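Local structure of 16S rRNA (adenine(1408)-N(1))-methyltransferase (Catenulispora acidiphila, 4X1O) at residues A[47-59]-A[71-84]. The protein probably methylates N1 of adenine 1408 in 16S ribosomal RNA with S-adenosyl-L-methionine as methyl donor, a modification linked to aminoglycoside resistance. Sequence-based numbering, arbitrary orientation.
Sequences AERILVDVGTGDA and EWLVVGVDPAWQRM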
ATOM      1  N   ALA A  47      17.969   7.586  -0.128  1.00 19.45           N
ATOM      2  CA  ALA A  47      16.617   8.129  -0.165  1.00 17.22           C
ATOM      3  C   ALA A  47      16.337   9.094   0.979  1.00 19.99           C
ATOM      4  O   ALA A  47      16.810   8.899   2.093  1.00 23.46           O
ATOM      5  CB  ALA A  47      15.592   7.002  -0.132  1.00 19.33           C
ATOM      6  N   GLU A  48      15.530  10.111   0.703  1.00 20.23           N
ATOM      7  CA  GLU A  48      15.061  11.034   1.744  1.00 17.70           C
ATOM      8  C   GLU A  48      13.967  10.372   2.569  1.00 23.22           C
ATOM      9  O   GLU A  48      13.824  10.612   3.763  1.00 25.01           O
ATOM     10  CB  GLU A  48      14.529  12.323   1.120  1.00 28.76           C
ATOM     11  CG  GLU A  48      14.461  13.506   2.074  1.00 42.29           C
ATOM     12  CD  GLU A  48      13.091  13.699   2.687  1.00 56.13           C
ATOM     13  OE1 GLU A  48      12.088  13.376   2.014  1.00 60.26           O
ATOM     14  OE2 GLU A  48      13.016  14.180   3.840  1.00 62.98           O
ATOM     15  N   ARG A  49      13.201   9.522   1.909  1.00 19.68           N
ATOM     16  CA  ARG A  49      12.085   8.823   2.540  1.00 17.14           C
ATOM     17  C   ARG A  49      11.896   7.525   1.802  1.00 19.11           C
ATOM     18  O   ARG A  49      12.088   7.487   0.583  1.00 18.59           O
ATOM     19  CB  ARG A  49      10.813   9.672   2.470  1.00 20.32           C
ATOM     20  CG  ARG A  49       9.685   9.227   3.392  1.00 29.26           C
ATOM     21  CD  ARG A  49       8.556  10.275   3.375  1.00 32.31           C
ATOM     22  NE  ARG A  49       7.474   9.978   4.314  1.00 37.32           N
ATOM     23  CZ  ARG A  49       7.553  10.164   5.627  1.00 35.12           C
ATOM     24  NH1 ARG A  49       8.673  10.635   6.161  1.00 34.12           N
ATOM     25  NH2 ARG A  49       6.520   9.869   6.415  1.00 32.30           N
ATOM     26  N   ILE A  50      11.544   6.465   2.521  1.00 15.95           N
ATOM     27  CA  ILE A  50      11.207   5.202   1.891  1.00 14.85           C
ATOM     28  C   ILE A  50       9.734   4.937   2.120  1.00 20.53           C
ATOM     29  O   ILE A  50       9.280   4.850   3.263  1.00 17.76           O
ATOM     30  CB  ILE A  50      12.027   4.049   2.443  1.00 15.84           C
ATOM     31  CG1 ILE A  50      13.512   4.319   2.150  1.00 19.02           C
ATOM     32  CG2 ILE A  50      11.563   2.717   1.830  1.00 17.39           C
ATOM     33  CD1 ILE A  50      14.457   3.569   3.004  1.00 31.44           C
ATOM     34  N   LEU A  51       8.996   4.833   1.025  1.00 13.87           N
ATOM     35  CA  LEU A  51       7.560   4.622   1.083  1.00 16.06           C
ATOM     36  C   LEU A  51       7.247   3.228   0.611  1.00 17.29           C
ATOM     37  O   LEU A  51       7.694   2.820  -0.465  1.00 18.65           O
ATOM     38  CB  LEU A  51       6.838   5.648   0.213  1.00 19.52           C
ATOM     39  CG  LEU A  51       5.335   5.492  -0.001  1.00 23.97           C
ATOM     40  CD1 LEU A  51       4.592   5.701   1.301  1.00 28.02           C
ATOM     41  CD2 LEU A  51       4.861   6.478  -1.056  1.00 28.47           C
ATOM     42  N   VAL A  52       6.509   2.481   1.419  1.00 15.41           N
ATOM     43  CA  VAL A  52       6.104   1.159   0.973  1.00 15.44           C
ATOM     44  C   VAL A  52       4.595   1.177   0.746  1.00 17.60           C
ATOM     45  O   VAL A  52       3.828   1.455   1.667  1.00 18.00           O
ATOM     46  CB  VAL A  52       6.507   0.062   1.966  1.00 17.22           C
ATOM     47  CG1 VAL A  52       5.911  -1.290   1.531  1.00 20.23           C
ATOM     48  CG2 VAL A  52       8.034  -0.041   2.035  1.00 17.26           C
ATOM     49  N   ASP A  53       4.205   0.938  -0.506  1.00 14.28           N
ATOM     50  CA  ASP A  53       2.812   0.769  -0.901  1.00 15.34           C
ATOM     51  C   ASP A  53       2.482  -0.697  -0.911  1.00 16.18           C
ATOM     52  O   ASP A  53       2.976  -1.442  -1.751  1.00 20.85           O
ATOM     53  CB  ASP A  53       2.532   1.340  -2.282  1.00 21.86           C
ATOM     54  CG  ASP A  53       2.721   2.826  -2.351  1.00 26.62           C
ATOM     55  OD1 ASP A  53       2.385   3.534  -1.381  1.00 26.41           O
ATOM     56  OD2 ASP A  53       3.207   3.280  -3.396  1.00 27.99           O
ATOM     57  N   VAL A  54       1.627  -1.127   0.008  1.00 17.33           N
ATOM     58  CA  VAL A  54       1.276  -2.534   0.068  1.00 21.25           C
ATOM     59  C   VAL A  54      -0.031  -2.717  -0.681  1.00 25.42           C
ATOM     60  O   VAL A  54      -1.024  -2.070  -0.359  1.00 32.46           O
ATOM     61  CB  VAL A  54       1.146  -3.027   1.517  1.00 22.31           C
ATOM     62  CG1 VAL A  54       0.815  -4.514   1.536  1.00 23.19           C
ATOM     63  CG2 VAL A  54       2.446  -2.754   2.285  1.00 25.99           C
ATOM     64  N   GLY A  55      -0.038  -3.596  -1.675  1.00 29.89           N
ATOM     65  CA  GLY A  55      -1.154  -3.649  -2.603  1.00 34.44           C
ATOM     66  C   GLY A  55      -1.015  -2.474  -3.559  1.00 38.69           C
ATOM     67  O   GLY A  55      -1.010  -1.317  -3.144  1.00 40.54           O
ATOM     68  N   THR A  56      -0.884  -2.759  -4.845  1.00 32.80           N
ATOM     69  CA  THR A  56      -0.524  -1.712  -5.794  1.00 29.10           C
ATOM     70  C   THR A  56      -1.533  -1.565  -6.928  1.00 33.02           C
ATOM     71  O   THR A  56      -1.536  -0.557  -7.629  1.00 30.33           O
ATOM     72  CB  THR A  56       0.853  -1.985  -6.404  1.00 38.17           C
ATOM     73  OG1 THR A  56       0.852  -3.289  -6.996  1.00 38.59           O
ATOM     74  CG2 THR A  56       1.925  -1.934  -5.328  1.00 39.63           C
ATOM     75  N   GLY A  57      -2.397  -2.561  -7.101  1.00 34.35           N
ATOM     76  CA  GLY A  57      -3.210  -2.620  -8.305  1.00 35.67           C
ATOM     77  C   GLY A  57      -2.259  -2.764  -9.476  1.00 35.80           C
ATOM     78  O   GLY A  57      -1.374  -3.619  -9.442  1.00 36.23           O
ATOM     79  N   ASP A  58      -2.400  -1.923 -10.499  1.00 30.48           N
ATOM     80  CA  ASP A  58      -1.459  -1.992 -11.612  1.00 32.27           C
ATOM     81  C   ASP A  58      -0.225  -1.141 -11.323  1.00 28.49           C
ATOM     82  O   ASP A  58       0.657  -0.995 -12.176  1.00 28.78           O
ATOM     83  CB  ASP A  58      -2.115  -1.584 -12.946  1.00 38.71           C
ATOM     84  CG  ASP A  58      -2.615  -0.141 -12.972  1.00 42.09           C
ATOM     85  OD1 ASP A  58      -2.277   0.669 -12.079  1.00 39.08           O
ATOM     86  OD2 ASP A  58      -3.353   0.189 -13.929  1.00 43.41           O
ATOM     87  N   ALA A  59      -0.188  -0.596 -10.106  1.00 24.88           N
ATOM     88  CA  ALA A  59       0.932   0.168  -9.568  1.00 24.58           C
ATOM     89  C   ALA A  59       1.170   1.507 -10.263  1.00 22.47           C
ATOM     90  O   ALA A  59       2.224   2.102 -10.086  1.00 23.69           O
ATOM     91  CB  ALA A  59       2.208  -0.664  -9.590  1.00 25.81           C
ATOM     92  N   GLU A  71      13.172  11.935  -4.790  1.00 17.61           N
ATOM     93  CA  GLU A  71      13.996  11.693  -3.614  1.00 15.85           C
ATOM     94  C   GLU A  71      13.422  10.574  -2.723  1.00 18.06           C
ATOM     95  O   GLU A  71      14.083  10.126  -1.779  1.00 19.78           O
ATOM     96  CB  GLU A  71      14.144  12.989  -2.817  1.00 17.34           C
ATOM     97  CG  GLU A  71      12.896  13.400  -2.045  1.00 24.22           C
ATOM     98  CD  GLU A  71      11.849  14.153  -2.863  1.00 30.19           C
ATOM     99  OE1 GLU A  71      11.876  14.116  -4.107  1.00 26.88           O
ATOM    100  OE2 GLU A  71      10.984  14.803  -2.238  1.00 44.99           O
ATOM    101  N   TRP A  72      12.198  10.142  -3.007  1.00 16.40           N
ATOM    102  CA  TRP A  72      11.606   9.014  -2.269  1.00 17.49           C
ATOM    103  C   TRP A  72      11.941   7.697  -2.940  1.00 20.29           C
ATOM    104  O   TRP A  72      11.892   7.594  -4.162  1.00 17.39           O
ATOM    105  CB  TRP A  72      10.078   9.096  -2.177  1.00 18.17           C
ATOM    106  CG  TRP A  72       9.526  10.236  -1.387  1.00 21.84           C
ATOM    107  CD1 TRP A  72      10.223  11.196  -0.720  1.00 26.00           C
ATOM    108  CD2 TRP A  72       8.136  10.530  -1.190  1.00 23.98           C
ATOM    109  NE1 TRP A  72       9.348  12.080  -0.118  1.00 24.91           N
ATOM    110  CE2 TRP A  72       8.063  11.689  -0.399  1.00 27.62           C
ATOM    111  CE3 TRP A  72       6.950   9.921  -1.614  1.00 32.30           C
ATOM    112  CZ2 TRP A  72       6.842  12.253  -0.011  1.00 27.59           C
ATOM    113  CZ3 TRP A  72       5.736  10.485  -1.234  1.00 28.52           C
ATOM    114  CH2 TRP A  72       5.698  11.640  -0.444  1.00 26.87           C
ATOM    115  N   LEU A  73      12.249   6.682  -2.139  1.00 12.64           N
ATOM    116  CA  LEU A  73      12.302   5.325  -2.661  1.00 12.85           C
ATOM    117  C   LEU A  73      10.897   4.745  -2.491  1.00 20.53           C
ATOM    118  O   LEU A  73      10.414   4.621  -1.372  1.00 18.01           O
ATOM    119  CB  LEU A  73      13.344   4.498  -1.918  1.00 17.02           C
ATOM    120  CG  LEU A  73      13.600   3.091  -2.472  1.00 20.99           C
ATOM    121  CD1 LEU A  73      14.137   3.156  -3.896  1.00 26.65           C
ATOM    122  CD2 LEU A  73      14.583   2.357  -1.567  1.00 20.58           C
ATOM    123  N   VAL A  74      10.229   4.451  -3.601  1.00 14.86           N
ATOM    124  CA  VAL A  74       8.841   4.025  -3.568  1.00 16.42           C
ATOM    125  C   VAL A  74       8.822   2.540  -3.848  1.00 19.20           C
ATOM    126  O   VAL A  74       9.209   2.108  -4.923  1.00 17.18           O
ATOM    127  CB  VAL A  74       7.987   4.783  -4.602  1.00 15.95           C
ATOM    128  CG1 VAL A  74       6.548   4.244  -4.612  1.00 16.28           C
ATOM    129  CG2 VAL A  74       8.018   6.282  -4.313  1.00 17.12           C
ATOM    130  N   VAL A  75       8.391   1.758  -2.872  1.00 15.73           N
ATOM    131  CA  VAL A  75       8.440   0.306  -2.985  1.00 13.89           C
ATOM    132  C   VAL A  75       7.032  -0.231  -3.043  1.00 24.04           C
ATOM    133  O   VAL A  75       6.310  -0.124  -2.068  1.00 20.54           O
ATOM    134  CB  VAL A  75       9.168  -0.326  -1.783  1.00 14.57           C
ATOM    135  CG1 VAL A  75       9.323  -1.822  -1.972  1.00 20.50           C
ATOM    136  CG2 VAL A  75      10.520   0.354  -1.604  1.00 19.00           C
ATOM    137  N   GLY A  76       6.645  -0.810  -4.177  1.00 17.26           N
ATOM    138  CA  GLY A  76       5.319  -1.379  -4.289  1.00 17.98           C
ATOM    139  C   GLY A  76       5.391  -2.870  -4.052  1.00 21.57           C
ATOM    140  O   GLY A  76       6.204  -3.556  -4.662  1.00 26.49           O
ATOM    141  N   VAL A  77       4.555  -3.377  -3.155  1.00 19.93           N
ATOM    142  CA  VAL A  77       4.608  -4.779  -2.785  1.00 21.92           C
ATOM    143  C   VAL A  77       3.277  -5.429  -3.073  1.00 25.94           C
ATOM    144  O   VAL A  77       2.284  -5.086  -2.455  1.00 26.49           O
ATOM    145  CB  VAL A  77       4.943  -4.980  -1.288  1.00 27.44           C
ATOM    146  CG1 VAL A  77       5.201  -6.452  -1.008  1.00 26.06           C
ATOM    147  CG2 VAL A  77       6.151  -4.142  -0.884  1.00 25.79           C
ATOM    148  N   ASP A  78       3.252  -6.388  -3.996  1.00 25.15           N
ATOM    149  CA  ASP A  78       1.992  -7.038  -4.351  1.00 27.91           C
ATOM    150  C   ASP A  78       2.268  -8.443  -4.861  1.00 27.40           C
ATOM    151  O   ASP A  78       3.248  -8.654  -5.553  1.00 30.42           O
ATOM    152  CB  ASP A  78       1.250  -6.213  -5.409  1.00 28.92           C
ATOM    153  CG  ASP A  78      -0.219  -6.567  -5.512  1.00 44.43           C
ATOM    154  OD1 ASP A  78      -0.532  -7.686  -5.982  1.00 50.81           O
ATOM    155  OD2 ASP A  78      -1.061  -5.726  -5.128  1.00 40.36           O
ATOM    156  N   PRO A  79       1.422  -9.410  -4.507  1.00 25.63           N
ATOM    157  CA  PRO A  79       1.745 -10.757  -4.995  1.00 33.66           C
ATOM    158  C   PRO A  79       1.342 -10.981  -6.451  1.00 37.71           C
ATOM    159  O   PRO A  79       1.852 -11.907  -7.070  1.00 39.59           O
ATOM    160  CB  PRO A  79       0.950 -11.660  -4.060  1.00 35.98           C
ATOM    161  CG  PRO A  79      -0.190 -10.822  -3.624  1.00 37.76           C
ATOM    162  CD  PRO A  79       0.332  -9.435  -3.515  1.00 28.02           C
ATOM    163  N   ALA A  80       0.454 -10.147  -6.983  1.00 38.92           N
ATOM    164  CA  ALA A  80      -0.018 -10.316  -8.355  1.00 40.50           C
ATOM    165  C   ALA A  80       0.847  -9.494  -9.290  1.00 34.16           C
ATOM    166  O   ALA A  80       0.402  -8.483  -9.843  1.00 40.33           O
ATOM    167  CB  ALA A  80      -1.473  -9.915  -8.474  1.00 42.76           C
ATOM    168  N   TRP A  81       2.092  -9.929  -9.457  1.00 32.43           N
ATOM    169  CA  TRP A  81       3.104  -9.102 -10.100  1.00 34.02           C
ATOM    170  C   TRP A  81       2.812  -8.835 -11.577  1.00 34.93           C
ATOM    171  O   TRP A  81       3.177  -7.772 -12.092  1.00 38.52           O
ATOM    172  CB  TRP A  81       4.490  -9.734  -9.939  1.00 36.99           C
ATOM    173  CG  TRP A  81       4.639 -11.089 -10.561  1.00 39.63           C
ATOM    174  CD1 TRP A  81       4.370 -12.294  -9.979  1.00 42.93           C
ATOM    175  CD2 TRP A  81       5.119 -11.378 -11.881  1.00 44.47           C
ATOM    176  NE1 TRP A  81       4.641 -13.316 -10.861  1.00 51.69           N
ATOM    177  CE2 TRP A  81       5.104 -12.779 -12.035  1.00 49.67           C
ATOM    178  CE3 TRP A  81       5.561 -10.586 -12.948  1.00 44.99           C
ATOM    179  CZ2 TRP A  81       5.507 -13.404 -13.212  1.00 54.34           C
ATOM    180  CZ3 TRP A  81       5.960 -11.210 -14.117  1.00 48.45           C
ATOM    181  CH2 TRP A  81       5.930 -12.605 -14.238  1.00 55.29           C
ATOM    182  N   GLN A  82       2.130  -9.764 -12.246  1.00 34.18           N
ATOM    183  CA  GLN A  82       1.860  -9.613 -13.678  1.00 42.51           C
ATOM    184  C   GLN A  82       1.021  -8.375 -13.973  1.00 46.26           C
ATOM    185  O   GLN A  82       1.107  -7.799 -15.060  1.00 44.41           O
ATOM    186  CB  GLN A  82       1.153 -10.848 -14.250  1.00 48.98           C
ATOM    187  CG  GLN A  82       1.961 -12.137 -14.247  1.00 53.69           C
ATOM    188  CD  GLN A  82       1.823 -12.923 -12.952  1.00 63.15           C
ATOM    189  OE1 GLN A  82       1.207 -12.462 -11.984  1.00 53.73           O
ATOM    190  NE2 GLN A  82       2.381 -14.130 -12.937  1.00 71.25           N
ATOM    191  N   ARG A  83       0.211  -7.971 -13.001  1.00 38.69           N
ATOM    192  CA  ARG A  83      -0.633  -6.796 -13.147  1.00 34.41           C
ATOM    193  C   ARG A  83       0.188  -5.510 -13.209  1.00 30.17           C
ATOM    194  O   ARG A  83      -0.278  -4.480 -13.694  1.00 37.51           O
ATOM    195  CB  ARG A  83      -1.634  -6.714 -11.989  1.00 33.02           C
ATOM    196  CG  ARG A  83      -2.736  -7.767 -12.063  1.00 48.30           C
ATOM    197  CD  ARG A  83      -3.539  -7.843 -10.769  1.00 63.11           C
ATOM    198  NE  ARG A  83      -4.461  -6.721 -10.609  1.00 72.70           N
ATOM    199  CZ  ARG A  83      -4.675  -6.089  -9.458  1.00 76.52           C
ATOM    200  NH1 ARG A  83      -4.031  -6.467  -8.362  1.00 78.75           N
ATOM    201  NH2 ARG A  83      -5.532  -5.078  -9.404  1.00 78.07           N
ATOM    202  N   MET A  84       1.404  -5.568 -12.687  1.00 31.55           N
ATOM    203  CA  MET A  84       2.229  -4.378 -12.570  1.00 27.77           C
ATOM    204  C   MET A  84       3.180  -4.195 -13.750  1.00 29.44           C
ATOM    205  O   MET A  84       3.946  -3.240 -13.764  1.00 31.16           O
ATOM    206  CB  MET A  84       3.042  -4.417 -11.276  1.00 27.43           C
ATOM    207  CG  MET A  84       2.205  -4.396 -10.001  1.00 28.27           C
ATOM    208  SD  MET A  84       3.260  -4.304  -8.532  1.00 37.79           S
ATOM    209  CE  MET A  84       3.978  -5.945  -8.518  1.00 40.15           C
TER
HETATM  210  O   HOH W   1       0.856  -1.928 -14.754  1.00 28.74           O
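Val52 and Val77 meet in the tightly packed, buried part of a parallel strand pair, 49-54 beside 72-78, the first beta-alpha-beta unit of a Rossmann-like methyltransferase fold; helix 60-68 makes the crossover. Backbone hydrogen bonds, from Leu73 N to Arg49 O through Gly55 N to Val77 O, hold the strands together. On one face Val52 CG1 lies 3.7 Å from Val77 CG2, beta-branched residues suiting extended backbone and a buried core. On the other, Gly76 leaves room for Thr56 CG2, 3.6 Å from Gly76 CA.

The amino-terminal end is looser and more exposed. Arg49 CB sits over the five-membered ring of Trp72 in a CH-pi contact, while the extended arginine chain carries NE to a salt bridge with Glu123. Glu48 OE1 comes only near the ring edge, 3.7 Å from Trp72 NE1.

Past the strands, the glycine-containing turn borders the cofactor site. Asp78 and Arg83 are S-adenosyl-L-methionine-binding residues, though no cofactor is bound here. Gly57 suits the type II' turn by its positive phi (62°); one guanidinium face of Arg83 lies over Gly57 C, offset toward the rim. Asp78 OD1 accepts from Ala80 N in an Asx turn, and OD2 takes Thr56 N at 3.0 Å on its anti side, 18° out of the carboxylate plane.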